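Pts system, fructose-specific iiabc component (Borrelia burgdorferi, PDB 5DLE) probably takes up D-fructose and phosphorylates it to fructose 1-phosphate at the cell membrane, this chain being the IIB domain of the larger transporter. Local coordinates at residues A[44-49]-A[57-62]; A[62-67]-A[80-85]. All blocks are in the same frame, centred on the assembly; numbering follows the deposited sequence.

Contact 1: residues A[44-49]-A[57-62]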
ATOM      1  N   SER A  44      25.603   2.094   7.883  1.00 20.36           N
ATOM      2  CA  SER A  44      25.478   1.725   6.481  1.00 22.67           C
ATOM      3  C   SER A  44      24.384   0.672   6.366  1.00 21.48           C
ATOM      4  O   SER A  44      24.224  -0.148   7.275  1.00 23.53           O
ATOM      5  CB  SER A  44      26.817   1.141   5.999  1.00 27.24           C
ATOM      6  OG  SER A  44      26.866   1.127   4.594  1.00 38.29           O
ATOM      7  N   ILE A  45      23.607   0.691   5.274  1.00 19.45           N
ATOM      8  CA  ILE A  45      22.475  -0.237   5.183  1.00 20.64           C
ATOM      9  C   ILE A  45      22.311  -0.704   3.735  1.00 23.17           C
ATOM     10  O   ILE A  45      22.395   0.101   2.803  1.00 21.85           O
ATOM     11  CB  ILE A  45      21.189   0.455   5.731  1.00 19.40           C
ATOM     12  CG1 ILE A  45      19.925  -0.408   5.599  1.00 25.20           C
ATOM     13  CG2 ILE A  45      20.917   1.780   5.026  1.00 21.98           C
ATOM     14  CD1 ILE A  45      19.858  -1.481   6.639  1.00 20.56           C
ATOM     15  N   ARG A  46      22.080  -2.009   3.541  1.00 19.08           N
ATOM     16  CA  ARG A  46      21.634  -2.561   2.259  1.00 17.92           C
ATOM     17  C   ARG A  46      20.380  -3.376   2.518  1.00 17.94           C
ATOM     18  O   ARG A  46      20.369  -4.171   3.463  1.00 17.11           O
ATOM     19  CB  ARG A  46      22.715  -3.460   1.634  1.00 19.93           C
ATOM     20  CG  ARG A  46      23.662  -2.694   0.704  1.00 22.92           C
ATOM     21  CD  ARG A  46      23.066  -2.546  -0.724  1.00 24.02           C
ATOM     22  NE  ARG A  46      22.947  -3.880  -1.302  1.00 23.75           N
ATOM     23  CZ  ARG A  46      21.829  -4.521  -1.610  1.00 22.34           C
ATOM     24  NH1 ARG A  46      20.616  -3.952  -1.549  1.00 23.80           N
ATOM     25  NH2 ARG A  46      21.951  -5.761  -2.061  1.00 24.04           N
ATOM     26  N   VAL A  47      19.331  -3.177   1.697  1.00 16.31           N
ATOM     27  CA  VAL A  47      18.065  -3.892   1.853  1.00 14.76           C
ATOM     28  C   VAL A  47      17.708  -4.640   0.570  1.00 16.40           C
ATOM     29  O   VAL A  47      17.655  -4.041  -0.520  1.00 19.59           O
ATOM     30  CB  VAL A  47      16.911  -2.944   2.246  1.00 15.67           C
ATOM     31  CG1 VAL A  47      15.633  -3.759   2.549  1.00 16.60           C
ATOM     32  CG2 VAL A  47      17.264  -2.171   3.460  1.00 16.79           C
ATOM     33  N   GLU A  48      17.442  -5.934   0.708  1.00 14.96           N
ATOM     34  CA  GLU A  48      16.820  -6.765  -0.308  1.00 16.22           C
ATOM     35  C   GLU A  48      15.311  -6.731  -0.111  1.00 16.44           C
ATOM     36  O   GLU A  48      14.829  -6.837   1.017  1.00 14.04           O
ATOM     37  CB  GLU A  48      17.335  -8.203  -0.158  1.00 16.96           C
ATOM     38  CG  GLU A  48      16.506  -9.284  -0.831  1.00 16.91           C
ATOM     39  CD  GLU A  48      17.109 -10.677  -0.590  1.00 18.43           C
ATOM     40  OE1 GLU A  48      18.344 -10.769  -0.496  1.00 19.99           O
ATOM     41  OE2 GLU A  48      16.360 -11.666  -0.454  1.00 20.60           O
ATOM     42  N   THR A  49      14.564  -6.614  -1.202  1.00 14.34           N
ATOM     43  CA  THR A  49      13.117  -6.591  -1.091  1.00 13.62           C
ATOM     44  C   THR A  49      12.492  -7.775  -1.820  1.00 17.34           C
ATOM     45  O   THR A  49      12.989  -8.215  -2.852  1.00 19.53           O
ATOM     46  CB  THR A  49      12.510  -5.284  -1.663  1.00 16.69           C
ATOM     47  OG1 THR A  49      12.940  -5.066  -3.017  1.00 17.93           O
ATOM     48  CG2 THR A  49      12.890  -4.064  -0.814  1.00 14.86           C
ATOM     49  N   ASN A  57      17.305  -6.506  -5.678  1.00 21.15           N
ATOM     50  CA  ASN A  57      18.489  -6.019  -4.947  1.00 20.68           C
ATOM     51  C   ASN A  57      18.910  -7.004  -3.865  1.00 21.88           C
ATOM     52  O   ASN A  57      19.206  -6.634  -2.712  1.00 20.30           O
ATOM     53  CB  ASN A  57      18.244  -4.625  -4.370  1.00 20.16           C
ATOM     54  CG  ASN A  57      17.934  -3.626  -5.454  1.00 23.20           C
ATOM     55  OD1 ASN A  57      18.851  -3.224  -6.199  1.00 32.43           O
ATOM     56  ND2 ASN A  57      16.694  -3.259  -5.600  1.00 21.65           N
ATOM     57  N   ALA A  58      18.993  -8.274  -4.269  1.00 21.32           N
ATOM     58  CA  ALA A  58      19.336  -9.345  -3.349  1.00 20.01           C
ATOM     59  C   ALA A  58      20.678  -9.087  -2.664  1.00 23.43           C
ATOM     60  O   ALA A  58      21.630  -8.586  -3.271  1.00 23.04           O
ATOM     61  CB  ALA A  58      19.373 -10.666  -4.106  1.00 25.04           C
ATOM     62  N   LEU A  59      20.738  -9.431  -1.384  1.00 20.48           N
ATOM     63  CA  LEU A  59      21.992  -9.342  -0.647  1.00 19.62           C
ATOM     64  C   LEU A  59      23.017 -10.251  -1.296  1.00 22.47           C
ATOM     65  O   LEU A  59      22.707 -11.372  -1.698  1.00 25.36           O
ATOM     66  CB  LEU A  59      21.797  -9.753   0.814  1.00 20.23           C
ATOM     67  CG  LEU A  59      20.737  -8.944   1.604  1.00 16.89           C
ATOM     68  CD1 LEU A  59      20.631  -9.488   3.031  1.00 15.97           C
ATOM     69  CD2 LEU A  59      21.094  -7.451   1.579  1.00 19.14           C
ATOM     70  N   THR A  60      24.255  -9.774  -1.359  1.00 21.15           N
ATOM     71  CA  THR A  60      25.334 -10.628  -1.814  1.00 23.16           C
ATOM     72  C   THR A  60      25.969 -11.348  -0.627  1.00 22.74           C
ATOM     73  O   THR A  60      25.830 -10.941   0.543  1.00 19.27           O
ATOM     74  CB  THR A  60      26.413  -9.819  -2.538  1.00 25.52           C
ATOM     75  OG1 THR A  60      27.071  -8.936  -1.615  1.00 25.56           O
ATOM     76  CG2 THR A  60      25.808  -9.008  -3.686  1.00 24.85           C
ATOM     77  N   GLU A  61      26.686 -12.427  -0.949  1.00 25.97           N
ATOM     78  CA  GLU A  61      27.455 -13.131   0.070  0.53 26.40           C
ATOM     79  C   GLU A  61      28.407 -12.182   0.790  1.00 22.99           C
ATOM     80  O   GLU A  61      28.532 -12.230   2.020  1.00 22.19           O
ATOM     81  CB  GLU A  61      28.224 -14.291  -0.569  0.53 29.64           C
ATOM     82  CG  GLU A  61      28.929 -15.179   0.433  0.53 31.27           C
ATOM     83  CD  GLU A  61      29.656 -16.357  -0.210  0.53 41.04           C
ATOM     84  OE1 GLU A  61      29.445 -16.612  -1.416  0.53 45.51           O
ATOM     85  OE2 GLU A  61      30.435 -17.035   0.497  0.53 40.01           O
ATOM     86  N   GLU A  62      29.076 -11.293   0.040  1.00 23.10           N
ATOM     87  CA  GLU A  62      30.008 -10.386   0.693  1.00 26.09           C
ATOM     88  C   GLU A  62      29.289  -9.399   1.608  1.00 25.64           C
ATOM     89  O   GLU A  62      29.787  -9.080   2.696  1.00 22.59           O
ATOM     90  CB  GLU A  62      30.840  -9.635  -0.355  1.00 28.98           C
ATOM     91  CG  GLU A  62      31.807  -8.657   0.248  1.00 34.89           C
ATOM     92  CD  GLU A  62      33.081  -9.335   0.779  1.00 48.46           C
ATOM     93  OE1 GLU A  62      33.219 -10.581   0.664  1.00 47.08           O
ATOM     94  OE2 GLU A  62      33.953  -8.614   1.316  1.00 57.48           O
TER
HETATM   95  O   HOH W   1      14.747  -3.063  -3.753  1.00 20.71           O
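Arg46 and Glu48, two residues apart on strand 44-50 of the IIB domain's mixed sheet, both turn toward the chain that leads from strand 55-56 into helix 61-66. Residues 57-60 are loop, and the two charged side chains bind their backbone. The arginine chain bends at chi2 (-84°) and chi3, which turns the edge of the guanidinium, with NH1 and NH2, to the Asn57 carbonyl. NH2 lies 3.0 Å from Asn57 O and well above the carbonyl plane, while NH1 is 3.2 Å from the same Asn57 O. The oxygen itself sits in the guanidinium plane. Leu59 brings an apolar methyl, CD2, over one guanidinium face near its rim, and NE forms a salt bridge with Glu63, so the group is held on several sides. Arginine suits this place because its nitrogens can serve a backbone oxygen and a carboxylate at once. Glu48, by contrast, has CG anti to its backbone N (chi1 162°) and an extended chain, carrying a buried carboxylate past Ala58. Its two oxygens suit it to several donors: OE1 also pairs with Arg82 and OE2 with Gln50. Near the strand's end, one water joins Thr49 OG1 to Asn57 ND2, which donates to it. Leu59 N meets Glu48 OE1 on the anti side of the carboxylate, 2.9 Å away, with an N-H...O angle of 162°.

Contact 2: residues A[62-67]-A[80-85]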
ATOM      1  N   GLU A  62      29.076 -11.293   0.040  1.00 23.10           N
ATOM      2  CA  GLU A  62      30.008 -10.386   0.693  1.00 26.09           C
ATOM      3  C   GLU A  62      29.289  -9.399   1.608  1.00 25.64           C
ATOM      4  O   GLU A  62      29.787  -9.080   2.696  1.00 22.59           O
ATOM      5  CB  GLU A  62      30.840  -9.635  -0.355  1.00 28.98           C
ATOM      6  CG  GLU A  62      31.807  -8.657   0.248  1.00 34.89           C
ATOM      7  CD  GLU A  62      33.081  -9.335   0.779  1.00 48.46           C
ATOM      8  OE1 GLU A  62      33.219 -10.581   0.664  1.00 47.08           O
ATOM      9  OE2 GLU A  62      33.953  -8.614   1.316  1.00 57.48           O
ATOM     10  N   GLU A  63      28.126  -8.892   1.181  1.00 20.92           N
ATOM     11  CA  GLU A  63      27.371  -7.984   2.034  1.00 19.95           C
ATOM     12  C   GLU A  63      26.977  -8.659   3.341  1.00 19.36           C
ATOM     13  O   GLU A  63      27.061  -8.055   4.419  1.00 19.35           O
ATOM     14  CB  GLU A  63      26.122  -7.485   1.295  1.00 18.84           C
ATOM     15  CG  GLU A  63      26.457  -6.435   0.247  1.00 23.02           C
ATOM     16  CD  GLU A  63      25.344  -6.178  -0.765  1.00 23.73           C
ATOM     17  OE1 GLU A  63      24.395  -6.996  -0.873  1.00 25.21           O
ATOM     18  OE2 GLU A  63      25.438  -5.132  -1.459  1.00 28.40           O
ATOM     19  N   ILE A  64      26.533  -9.907   3.269  1.00 18.86           N
ATOM     20  CA  ILE A  64      26.155 -10.596   4.500  1.00 16.84           C
ATOM     21  C   ILE A  64      27.397 -10.842   5.370  1.00 17.72           C
ATOM     22  O   ILE A  64      27.355 -10.700   6.600  1.00 17.48           O
ATOM     23  CB  ILE A  64      25.400 -11.899   4.168  1.00 16.18           C
ATOM     24  CG1 ILE A  64      24.095 -11.556   3.442  1.00 16.81           C
ATOM     25  CG2 ILE A  64      25.126 -12.675   5.446  1.00 16.82           C
ATOM     26  CD1 ILE A  64      23.466 -12.807   2.798  1.00 17.16           C
ATOM     27  N   LYS A  65      28.511 -11.231   4.743  1.00 19.03           N
ATOM     28  CA  LYS A  65      29.759 -11.422   5.476  1.00 18.26           C
ATOM     29  C   LYS A  65      30.153 -10.177   6.274  1.00 19.23           C
ATOM     30  O   LYS A  65      30.539 -10.271   7.449  1.00 19.15           O
ATOM     31  CB  LYS A  65      30.873 -11.809   4.492  1.00 20.95           C
ATOM     32  CG  LYS A  65      32.236 -11.800   5.134  1.00 23.16           C
ATOM     33  CD  LYS A  65      33.354 -12.078   4.090  1.00 27.41           C
ATOM     34  CE  LYS A  65      34.718 -11.758   4.683  1.00 39.21           C
ATOM     35  NZ  LYS A  65      34.977 -10.271   4.652  1.00 42.23           N
ATOM     36  N   ASN A  66      30.050  -8.996   5.659  1.00 18.64           N
ATOM     37  CA  ASN A  66      30.531  -7.773   6.295  1.00 19.69           C
ATOM     38  C   ASN A  66      29.568  -7.168   7.297  1.00 20.97           C
ATOM     39  O   ASN A  66      29.955  -6.260   8.033  1.00 22.61           O
ATOM     40  CB  ASN A  66      30.882  -6.752   5.215  1.00 24.66           C
ATOM     41  CG  ASN A  66      32.059  -7.206   4.365  1.00 28.61           C
ATOM     42  OD1 ASN A  66      32.928  -7.934   4.838  1.00 30.40           O
ATOM     43  ND2 ASN A  66      32.072  -6.798   3.105  1.00 38.12           N
ATOM     44  N   ALA A  67      28.321  -7.637   7.342  1.00 18.04           N
ATOM     45  CA  ALA A  67      27.306  -7.005   8.176  1.00 15.58           C
ATOM     46  C   ALA A  67      27.537  -7.282   9.654  1.00 14.75           C
ATOM     47  O   ALA A  67      27.935  -8.381  10.044  1.00 18.49           O
ATOM     48  CB  ALA A  67      25.930  -7.556   7.775  1.00 14.24           C
ATOM     49  N   GLU A  80      16.910 -18.536   4.954  1.00 23.38           N
ATOM     50  CA  GLU A  80      17.689 -18.028   6.074  1.00 24.18           C
ATOM     51  C   GLU A  80      19.031 -18.731   6.259  1.00 25.82           C
ATOM     52  O   GLU A  80      19.848 -18.246   7.050  1.00 23.13           O
ATOM     53  CB  GLU A  80      16.869 -18.126   7.376  1.00 27.14           C
ATOM     54  CG  GLU A  80      15.684 -17.161   7.399  1.00 28.03           C
ATOM     55  CD  GLU A  80      14.791 -17.239   8.643  1.00 34.56           C
ATOM     56  OE1 GLU A  80      15.254 -17.661   9.717  1.00 41.43           O
ATOM     57  OE2 GLU A  80      13.598 -16.867   8.524  1.00 32.57           O
ATOM     58  N   LYS A  81      19.311 -19.845   5.555  1.00 23.54           N
ATOM     59  CA  LYS A  81      20.595 -20.528   5.761  1.00 22.64           C
ATOM     60  C   LYS A  81      21.773 -19.600   5.488  1.00 22.28           C
ATOM     61  O   LYS A  81      22.807 -19.672   6.175  1.00 22.28           O
ATOM     62  CB  LYS A  81      20.674 -21.784   4.885  1.00 27.39           C
ATOM     63  CG  LYS A  81      21.871 -22.667   5.237  1.00 37.47           C
ATOM     64  CD  LYS A  81      21.794 -24.050   4.582  1.00 48.74           C
ATOM     65  CE  LYS A  81      22.906 -24.976   5.095  1.00 55.75           C
ATOM     66  NZ  LYS A  81      22.814 -25.236   6.568  1.00 55.83           N
ATOM     67  N   ARG A  82      21.617 -18.693   4.518  1.00 22.31           N
ATOM     68  CA  ARG A  82      22.647 -17.712   4.193  1.00 20.09           C
ATOM     69  C   ARG A  82      23.027 -16.803   5.353  1.00 19.28           C
ATOM     70  O   ARG A  82      24.056 -16.133   5.263  1.00 19.94           O
ATOM     71  CB  ARG A  82      22.176 -16.852   3.022  1.00 19.97           C
ATOM     72  CG  ARG A  82      20.810 -16.183   3.239  1.00 18.23           C
ATOM     73  CD  ARG A  82      20.474 -15.364   2.009  1.00 19.56           C
ATOM     74  NE  ARG A  82      19.083 -14.975   2.042  1.00 19.54           N
ATOM     75  CZ  ARG A  82      18.581 -13.887   1.455  1.00 21.02           C
ATOM     76  NH1 ARG A  82      19.383 -13.070   0.791  1.00 18.69           N
ATOM     77  NH2 ARG A  82      17.262 -13.645   1.526  1.00 20.62           N
ATOM     78  N   PHE A  83      22.232 -16.735   6.416  1.00 17.11           N
ATOM     79  CA  PHE A  83      22.545 -15.872   7.548  1.00 17.16           C
ATOM     80  C   PHE A  83      23.130 -16.630   8.743  1.00 17.76           C
ATOM     81  O   PHE A  83      23.300 -16.038   9.817  1.00 17.36           O
ATOM     82  CB  PHE A  83      21.288 -15.111   7.981  1.00 16.79           C
ATOM     83  CG  PHE A  83      20.617 -14.369   6.857  1.00 15.04           C
ATOM     84  CD1 PHE A  83      21.309 -13.399   6.131  1.00 16.77           C
ATOM     85  CD2 PHE A  83      19.312 -14.649   6.539  1.00 16.09           C
ATOM     86  CE1 PHE A  83      20.689 -12.688   5.110  1.00 16.40           C
ATOM     87  CE2 PHE A  83      18.683 -13.976   5.483  1.00 16.05           C
ATOM     88  CZ  PHE A  83      19.385 -12.982   4.775  1.00 15.25           C
ATOM     89  N   GLU A  84      23.429 -17.913   8.590  1.00 19.97           N
ATOM     90  CA  GLU A  84      24.071 -18.649   9.680  1.00 20.50           C
ATOM     91  C   GLU A  84      25.325 -17.932  10.174  1.00 20.50           C
ATOM     92  O   GLU A  84      26.127 -17.422   9.381  1.00 20.22           O
ATOM     93  CB  GLU A  84      24.452 -20.055   9.221  1.00 23.03           C
ATOM     94  CG  GLU A  84      23.248 -20.964   9.167  1.00 28.12           C
ATOM     95  CD  GLU A  84      23.635 -22.388   8.809  1.00 35.51           C
ATOM     96  OE1 GLU A  84      24.851 -22.656   8.633  1.00 36.89           O
ATOM     97  OE2 GLU A  84      22.714 -23.227   8.717  1.00 38.78           O
ATOM     98  N   GLY A  85      25.475 -17.872  11.500  1.00 18.40           N
ATOM     99  CA  GLY A  85      26.661 -17.261  12.089  1.00 16.91           C
ATOM    100  C   GLY A  85      26.526 -15.768  12.297  1.00 17.31           C
ATOM    101  O   GLY A  85      27.417 -15.169  12.870  1.00 16.43           O
TER
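Ile64, in the short helix 61-66, points its side chain at the 3-10 turn 81-83 and meets Phe83 and Arg82 there. The isoleucine and phenylalanine side chains cross at about a right angle. Ile64 CD1 comes to the ring obliquely, 3.6 Å from Phe83 CE1, and CG1 follows behind it. The other branch, CG2, lies 3.9 Å from Phe83 CD1 and also rests near the backbone, 3.6 Å from Arg82 O. With CG1 beside the backbone N (chi1 -63°) and CG2 anti to it, both branches of the isoleucine are used, which is what a beta-branched residue offers at such a junction. The contact is van der Waals packing, with no hydrogen bond between the segments.

Within the turn, Arg82 CG stands 3.7 Å above the centre of the Phe83 ring, and the guanidinium extends onward with Phe83 CZ under one of its faces. The arginine thus contributes its aliphatic stem to the packing, CD lying 4.0 Å from Ile64 CD1, while its charged end goes elsewhere: NH1 to the carboxylate of Glu48 and NE to the carbonyl of Asp79. A long, flexible residue can do both, whereas the broad ring of phenylalanine can touch Ile64 and the valine and leucine side chains of the sheet together. Phe83 lies against Val17 of strand 13-19 and Val70 and Leu72 of strand 69-74, with Leu59 of the preceding loop beside both Ile64 and the ring, so helix 61-66 and turn 81-83 pack together against these strands of the IIB domain's mixed sheet.

From the N terminus, strand 13-19 and helix 25-40 come before either contact. Contact 1 then closes a short loop of seven residues, which includes strand 55-56, and brings the chain back to strand 44-50 just ahead of helix 61-66. Contact 2 opens on that same helix, sharing Glu62, and closes a longer loop that passes through strand 69-74 to the 3-10 turn. The two loops follow in series, neither enclosing nor crossing the other. They nevertheless meet in space, their centres about 10 Å apart: Leu59 CD1 packs 3.8 Å from Phe83 CE1, and ion pairs tie strand 44-50, next to the edge strand 55-56, to helix 61-66 and the turn.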